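Local atomic coordinates of putative hydrolase (PDB entry 3MCW), a protein that probably acts as a hydrolase of the isochorismatase family, on a substrate that has not been established. Residues S97-T102 against L137-C142; N173-G176 against R180-G183. One frame throughout, in Å; residues are numbered along the deposited sequence. Where two conformers were deposited one is given.

Interaction 1. Residues S97-T102 against L137-C142; sequences SAFIGT and LGFAVC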
ATOM      1  N   SER A  97      -6.817   1.949  -4.508  1.00  7.27           N
ATOM      2  CA  SER A  97      -5.835   2.235  -5.537  1.00  7.20           C
ATOM      3  C   SER A  97      -6.475   2.739  -6.819  1.00  6.85           C
ATOM      4  O   SER A  97      -7.335   2.095  -7.374  1.00  8.31           O
ATOM      5  CB  SER A  97      -5.018   0.986  -5.857  1.00  7.78           C
ATOM      6  OG  SER A  97      -4.174   1.326  -6.969  1.00  8.66           O
ATOM      7  N   ALA A  98      -5.932   3.841  -7.333  1.00  6.38           N
ATOM      8  CA  ALA A  98      -6.413   4.438  -8.602  1.00  6.88           C
ATOM      9  C   ALA A  98      -6.146   3.550  -9.820  1.00  6.99           C
ATOM     10  O   ALA A  98      -6.679   3.843 -10.877  1.00  8.28           O
ATOM     11  CB  ALA A  98      -5.781   5.804  -8.810  1.00  7.47           C
ATOM     12  N   PHE A  99      -5.322   2.498  -9.670  1.00  6.61           N
ATOM     13  CA  PHE A  99      -5.046   1.605 -10.779  1.00  7.12           C
ATOM     14  C   PHE A  99      -6.078   0.482 -10.954  1.00  8.20           C
ATOM     15  O   PHE A  99      -6.242  -0.064 -12.052  1.00 10.41           O
ATOM     16  CB  PHE A  99      -3.663   0.971 -10.631  1.00  7.60           C
ATOM     17  CG  PHE A  99      -2.547   1.961 -10.751  1.00  6.58           C
ATOM     18  CD1 PHE A  99      -2.037   2.337 -11.998  1.00  7.68           C
ATOM     19  CD2 PHE A  99      -2.003   2.561  -9.633  1.00  7.64           C
ATOM     20  CE1 PHE A  99      -1.036   3.251 -12.136  1.00  7.42           C
ATOM     21  CE2 PHE A  99      -1.004   3.483  -9.759  1.00  8.13           C
ATOM     22  CZ  PHE A  99      -0.505   3.836 -11.015  1.00  7.70           C
ATOM     23  N   ILE A 100      -6.747   0.107  -9.899  1.00  7.57           N
ATOM     24  CA  ILE A 100      -7.527  -1.124  -9.898  1.00  8.96           C
ATOM     25  C   ILE A 100      -8.906  -0.866 -10.445  1.00  9.27           C
ATOM     26  O   ILE A 100      -9.659  -0.030  -9.959  1.00  9.91           O
ATOM     27  CB  ILE A 100      -7.518  -1.806  -8.531  1.00 10.17           C
ATOM     28  CG1 ILE A 100      -6.084  -2.351  -8.280  1.00 11.56           C
ATOM     29  CG2 ILE A 100      -8.558  -2.947  -8.517  1.00 12.43           C
ATOM     30  CD1 ILE A 100      -5.834  -2.965  -6.933  1.00 12.68           C
ATOM     31  N   GLY A 101      -9.206  -1.558 -11.529  1.00 10.59           N
ATOM     32  CA  GLY A 101     -10.495  -1.474 -12.177  1.00 11.23           C
ATOM     33  C   GLY A 101     -10.645  -0.244 -13.050  1.00 11.14           C
ATOM     34  O   GLY A 101     -11.763   0.057 -13.476  1.00 15.15           O
ATOM     35  N   THR A 102      -9.530   0.410 -13.285  0.50  9.70           N
ATOM     36  CA  THR A 102      -9.511   1.497 -14.177  0.50  8.90           C
ATOM     37  C   THR A 102      -8.514   1.225 -15.257  0.50  7.76           C
ATOM     38  O   THR A 102      -7.724   0.283 -15.217  0.50  7.89           O
ATOM     39  CB  THR A 102      -9.122   2.790 -13.489  0.50  7.57           C
ATOM     40  OG1 THR A 102      -7.711   2.788 -13.318  0.50  6.16           O
ATOM     41  CG2 THR A 102      -9.831   2.940 -12.121  0.50  7.74           C
ATOM     42  N   LEU A 137       4.912  -0.687  -9.920  1.00  7.16           N
ATOM     43  CA  LEU A 137       4.677  -0.837 -11.361  1.00  7.99           C
ATOM     44  C   LEU A 137       5.787  -0.187 -12.196  1.00  8.35           C
ATOM     45  O   LEU A 137       5.813  -0.357 -13.411  1.00 11.64           O
ATOM     46  CB  LEU A 137       3.312  -0.257 -11.752  1.00  8.08           C
ATOM     47  CG  LEU A 137       2.092  -1.076 -11.300  1.00  8.28           C
ATOM     48  CD1 LEU A 137       0.814  -0.276 -11.529  1.00  9.93           C
ATOM     49  CD2 LEU A 137       2.012  -2.441 -11.997  1.00 10.17           C
ATOM     50  N   GLY A 138       6.678   0.572 -11.585  1.00  8.16           N
ATOM     51  CA  GLY A 138       7.810   1.191 -12.263  1.00  9.16           C
ATOM     52  C   GLY A 138       7.656   2.643 -12.648  1.00  9.16           C
ATOM     53  O   GLY A 138       8.435   3.160 -13.415  1.00 13.30           O
ATOM     54  N   PHE A 139       6.621   3.304 -12.146  1.00  7.49           N
ATOM     55  CA  PHE A 139       6.475   4.755 -12.350  1.00  7.60           C
ATOM     56  C   PHE A 139       7.395   5.482 -11.395  1.00  8.00           C
ATOM     57  O   PHE A 139       7.676   5.038 -10.281  1.00  9.86           O
ATOM     58  CB  PHE A 139       5.026   5.169 -12.106  1.00  7.87           C
ATOM     59  CG  PHE A 139       4.108   4.620 -13.131  1.00  7.74           C
ATOM     60  CD1 PHE A 139       3.912   5.291 -14.313  1.00  9.80           C
ATOM     61  CD2 PHE A 139       3.413   3.443 -12.925  1.00  8.65           C
ATOM     62  CE1 PHE A 139       3.106   4.777 -15.288  1.00 10.71           C
ATOM     63  CE2 PHE A 139       2.588   2.902 -13.909  1.00  8.84           C
ATOM     64  CZ  PHE A 139       2.450   3.573 -15.102  1.00  8.93           C
ATOM     65  N   ALA A 140       7.899   6.629 -11.855  1.00  7.99           N
ATOM     66  CA  ALA A 140       8.724   7.555 -11.062  1.00  8.29           C
ATOM     67  C   ALA A 140       7.757   8.539 -10.401  1.00  7.94           C
ATOM     68  O   ALA A 140       7.184   9.391 -11.067  1.00 10.44           O
ATOM     69  CB  ALA A 140       9.693   8.266 -11.947  1.00 10.55           C
ATOM     70  N   VAL A 141       7.594   8.419  -9.093  1.00  7.60           N
ATOM     71  CA  VAL A 141       6.569   9.159  -8.374  1.00  7.23           C
ATOM     72  C   VAL A 141       7.180  10.192  -7.444  1.00  6.99           C
ATOM     73  O   VAL A 141       8.070   9.888  -6.650  1.00  7.73           O
ATOM     74  CB  VAL A 141       5.682   8.222  -7.522  1.00  7.83           C
ATOM     75  CG1 VAL A 141       4.647   9.014  -6.773  1.00 10.52           C
ATOM     76  CG2 VAL A 141       5.085   7.130  -8.385  1.00 11.30           C
ATOM     77  N   CYS A 142       6.691  11.429  -7.566  1.00  6.75           N
ATOM     78  CA  CYS A 142       6.955  12.499  -6.571  0.50  7.16           C
ATOM     79  C   CYS A 142       5.664  12.708  -5.823  1.00  7.22           C
ATOM     80  O   CYS A 142       4.638  13.036  -6.409  1.00 10.10           O
ATOM     81  CB  CYS A 142       7.333  13.850  -7.193  0.50  8.28           C
ATOM     82  SG  CYS A 142       8.842  13.848  -8.140  0.50 12.72           S
TER

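Interaction 2. Residues N173-G176 against R180-G183; sequences NLDG and RVCG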
ATOM      1  N   ASN A 173       7.256   5.337   5.310  1.00  6.81           N
ATOM      2  CA  ASN A 173       7.117   4.047   4.613  1.00  7.83           C
ATOM      3  C   ASN A 173       7.166   4.193   3.099  1.00  7.45           C
ATOM      4  O   ASN A 173       7.621   3.285   2.407  1.00  8.91           O
ATOM      5  CB  ASN A 173       5.831   3.338   5.046  1.00  8.76           C
ATOM      6  CG  ASN A 173       5.911   2.732   6.477  1.00  9.29           C
ATOM      7  OD1 ASN A 173       7.010   2.518   7.020  1.00 12.03           O
ATOM      8  ND2 ASN A 173       4.768   2.519   7.072  1.00 11.41           N
ATOM      9  N   LEU A 174       6.702   5.323   2.588  1.00  6.59           N
ATOM     10  CA  LEU A 174       6.645   5.562   1.157  1.00  6.76           C
ATOM     11  C   LEU A 174       7.964   6.040   0.561  1.00  6.46           C
ATOM     12  O   LEU A 174       8.312   5.655  -0.561  1.00  7.49           O
ATOM     13  CB  LEU A 174       5.527   6.555   0.837  1.00  6.50           C
ATOM     14  CG  LEU A 174       4.116   6.030   1.010  1.00  7.07           C
ATOM     15  CD1 LEU A 174       3.086   7.136   0.902  1.00  9.13           C
ATOM     16  CD2 LEU A 174       3.819   4.943  -0.058  1.00 10.27           C
ATOM     17  N   ASP A 175       8.670   6.928   1.262  1.00  6.66           N
ATOM     18  CA  ASP A 175       9.848   7.567   0.720  1.00  7.10           C
ATOM     19  C   ASP A 175      10.940   6.550   0.463  1.00  7.46           C
ATOM     20  O   ASP A 175      11.205   5.667   1.285  1.00  8.98           O
ATOM     21  CB  ASP A 175      10.386   8.662   1.655  1.00  7.65           C
ATOM     22  CG  ASP A 175      11.468   9.452   0.994  1.00  9.77           C
ATOM     23  OD1 ASP A 175      11.222  10.044  -0.086  1.00  8.97           O
ATOM     24  OD2 ASP A 175      12.648   9.422   1.472  1.00 12.77           O
ATOM     25  N   GLY A 176      11.603   6.694  -0.689  1.00  7.16           N
ATOM     26  CA  GLY A 176      12.708   5.815  -1.099  1.00  8.19           C
ATOM     27  C   GLY A 176      12.176   4.502  -1.684  1.00  7.95           C
ATOM     28  O   GLY A 176      12.475   4.145  -2.820  1.00 11.30           O
ATOM     29  N   ARG A 180       9.553   9.523  -4.230  1.00  6.95           N
ATOM     30  CA  ARG A 180      10.288  10.606  -3.595  1.00  7.05           C
ATOM     31  C   ARG A 180       9.275  11.543  -2.961  1.00  6.48           C
ATOM     32  O   ARG A 180       8.453  12.153  -3.659  1.00  7.85           O
ATOM     33  CB  ARG A 180      11.114  11.349  -4.636  1.00  8.43           C
ATOM     34  CG  ARG A 180      11.950  12.450  -4.024  1.00 11.78           C
ATOM     35  CD  ARG A 180      12.865  13.088  -5.029  1.00 16.46           C
ATOM     36  NE  ARG A 180      13.582  14.192  -4.436  1.00 19.20           N
ATOM     37  CZ  ARG A 180      14.648  14.747  -4.973  1.00 20.05           C
ATOM     38  NH1 ARG A 180      15.091  14.316  -6.140  1.00 24.87           N
ATOM     39  NH2 ARG A 180      15.228  15.752  -4.353  1.00 28.67           N
ATOM     40  N   VAL A 181       9.339  11.701  -1.642  1.00  7.18           N
ATOM     41  CA  VAL A 181       8.477  12.646  -0.930  1.00  7.06           C
ATOM     42  C   VAL A 181       9.101  14.043  -1.060  1.00  7.21           C
ATOM     43  O   VAL A 181      10.263  14.234  -0.780  1.00  9.86           O
ATOM     44  CB  VAL A 181       8.345  12.232   0.533  1.00  7.89           C
ATOM     45  CG1 VAL A 181       7.588  13.325   1.322  1.00 10.40           C
ATOM     46  CG2 VAL A 181       7.638  10.881   0.629  1.00  9.10           C
ATOM     47  N   CYS A 182       8.290  15.017  -1.486  1.00  8.39           N
ATOM     48  CA  CYS A 182       8.787  16.365  -1.577  0.50  9.57           C
ATOM     49  C   CYS A 182       7.666  17.363  -1.385  1.00  8.64           C
ATOM     50  O   CYS A 182       6.544  16.987  -1.015  1.00  9.54           O
ATOM     51  CB  CYS A 182       9.441  16.531  -2.923  0.50 12.17           C
ATOM     52  SG  CYS A 182       8.260  16.202  -4.229  0.50 15.46           S
ATOM     53  N   GLY A 183       7.990  18.646  -1.492  1.00  9.42           N
ATOM     54  CA  GLY A 183       7.007  19.689  -1.309  1.00  9.76           C
ATOM     55  C   GLY A 183       6.603  20.319  -2.623  1.00  8.53           C
ATOM     56  O   GLY A 183       7.361  20.382  -3.584  1.00  9.61           O
TER
HETATM   57  O   HOH W   1      12.408  12.693  -0.068  1.00 18.02           O

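Interaction 1. Residues S97-T102 against L137-C142
Phe99 meets Phe139 with its ring almost parallel and yet hardly stacked: the planes lie 30° apart, but the centroids are 5.9 Å from each other, so the rings barely overlap. They touch at one pair of carbons, CE1 of Phe99 and CE2 of Phe139, 4.0 Å apart, as the two side chains slide past each other in opposite directions. An aliphatic group supplies the overlap instead. CD1 of Leu137 stands over one face of the Phe99 ring, 4.0 Å from its centroid and 14° off the ring normal, a CH-pi contact in which the methyl is offset toward the rim, near CD1 of Phe99. In Phe99 CG is turned anti to the carbonyl carbon (chi1 -67°), which carries the ring across toward the other segment. The backbone that carries it is folded tightly: a type I turn runs from Ser97 to Ile100 and a type II turn from Phe99 to Thr102. Ser97 OG accepts the N-H of Phe99 over 3.2 Å in an ST turn and also lies in the plane of the Phe99 ring, at its edge. Thr102 OG1 donates to Ala98 O over 2.9 Å, linking residues on either side of Phe99, and Leu104 N is a further partner of that hydroxyl. Gly138, with positive phi, ends the helical run in a Schellman motif, and the residues on either side of it, Leu137 and Phe139, are the two that touch Phe99. Leu104 and Leu108 of helix 104-111 and Ala134 add to the apolar surroundings, while Ile100 of the second subunit packs on Leu137. With no hydrogen bond between the segments, the loop after strand 89-93 meets the turn between helix 123-136 and strand 140-149 through dispersion and CH-pi attraction alone, the polar bonds instead shaping the loop that presents Phe99.

Interaction 2. Residues N173-G176 against R180-G183
Asp175 reaches Val181 by a direct hydrogen bond, by a shared water and by apolar packing, the direct bond being nearly linear. The backbone N-H of Val181 points at OD1 of Asp175 over 3.0 Å with an N-H...O angle of 178°. It meets the oxygen on its anti side, 19° out of the carboxylate plane. The carboxylate comes into range because CG of Asp175 is anti to the backbone N (chi1 -171°), which swings the group across to strand 180-182.

Water forms the second link. One molecule donates both of its hydrogens, to OD1 of Asp175 at 2.9 Å and to the carbonyl O of Val181 at 2.7 Å. OD1 thus accepts two bonds, and both backbone polar groups of Val181 are engaged, one directly and one through the solvent.

Packing fills in around these bonds. CG2 of Val181 lies 3.7 Å from CB of Asp175, the methylene and methyl meeting beside the polar link, and Trp156 of the second subunit packs on both residues. Arg180 has the opposite charge but makes no salt bridge here: its NE stays 6.5 Å from OD1 of Asp175, and its NH2 bonds to Ala4 O.

Asp175 is the first residue to leave helical geometry after helix 163-174. Its carboxylate thus serves the N-H of Val181 much as a further strand would, at the outermost strand within this chain. A single side chain covers both polar groups of that residue, and such an anionic acceptor would probably favour the bond.

How the interactions relate
The six-stranded parallel sheet, of order 3-2-1-4-5-6 with helices 104-111 and 123-136 between its strands, is the Rossmann-like alpha/beta fold expected of the isochorismatase family. From the N terminus, interaction 1 comes first, joining the loop after strand 89-93 to the turn before strand 140-149 across 34 residues. Interaction 2 closes later over a far shorter span, bringing the end of helix 163-174 back to strand 180-182. The two loops run in series, neither nesting nor crossing. They meet in the sheet, where Val141 O lies 2.9 Å from Arg180 N, a probable hydrogen bond, and Cys142 CB packs on Cys182 SG. Both contacts also touch the second subunit.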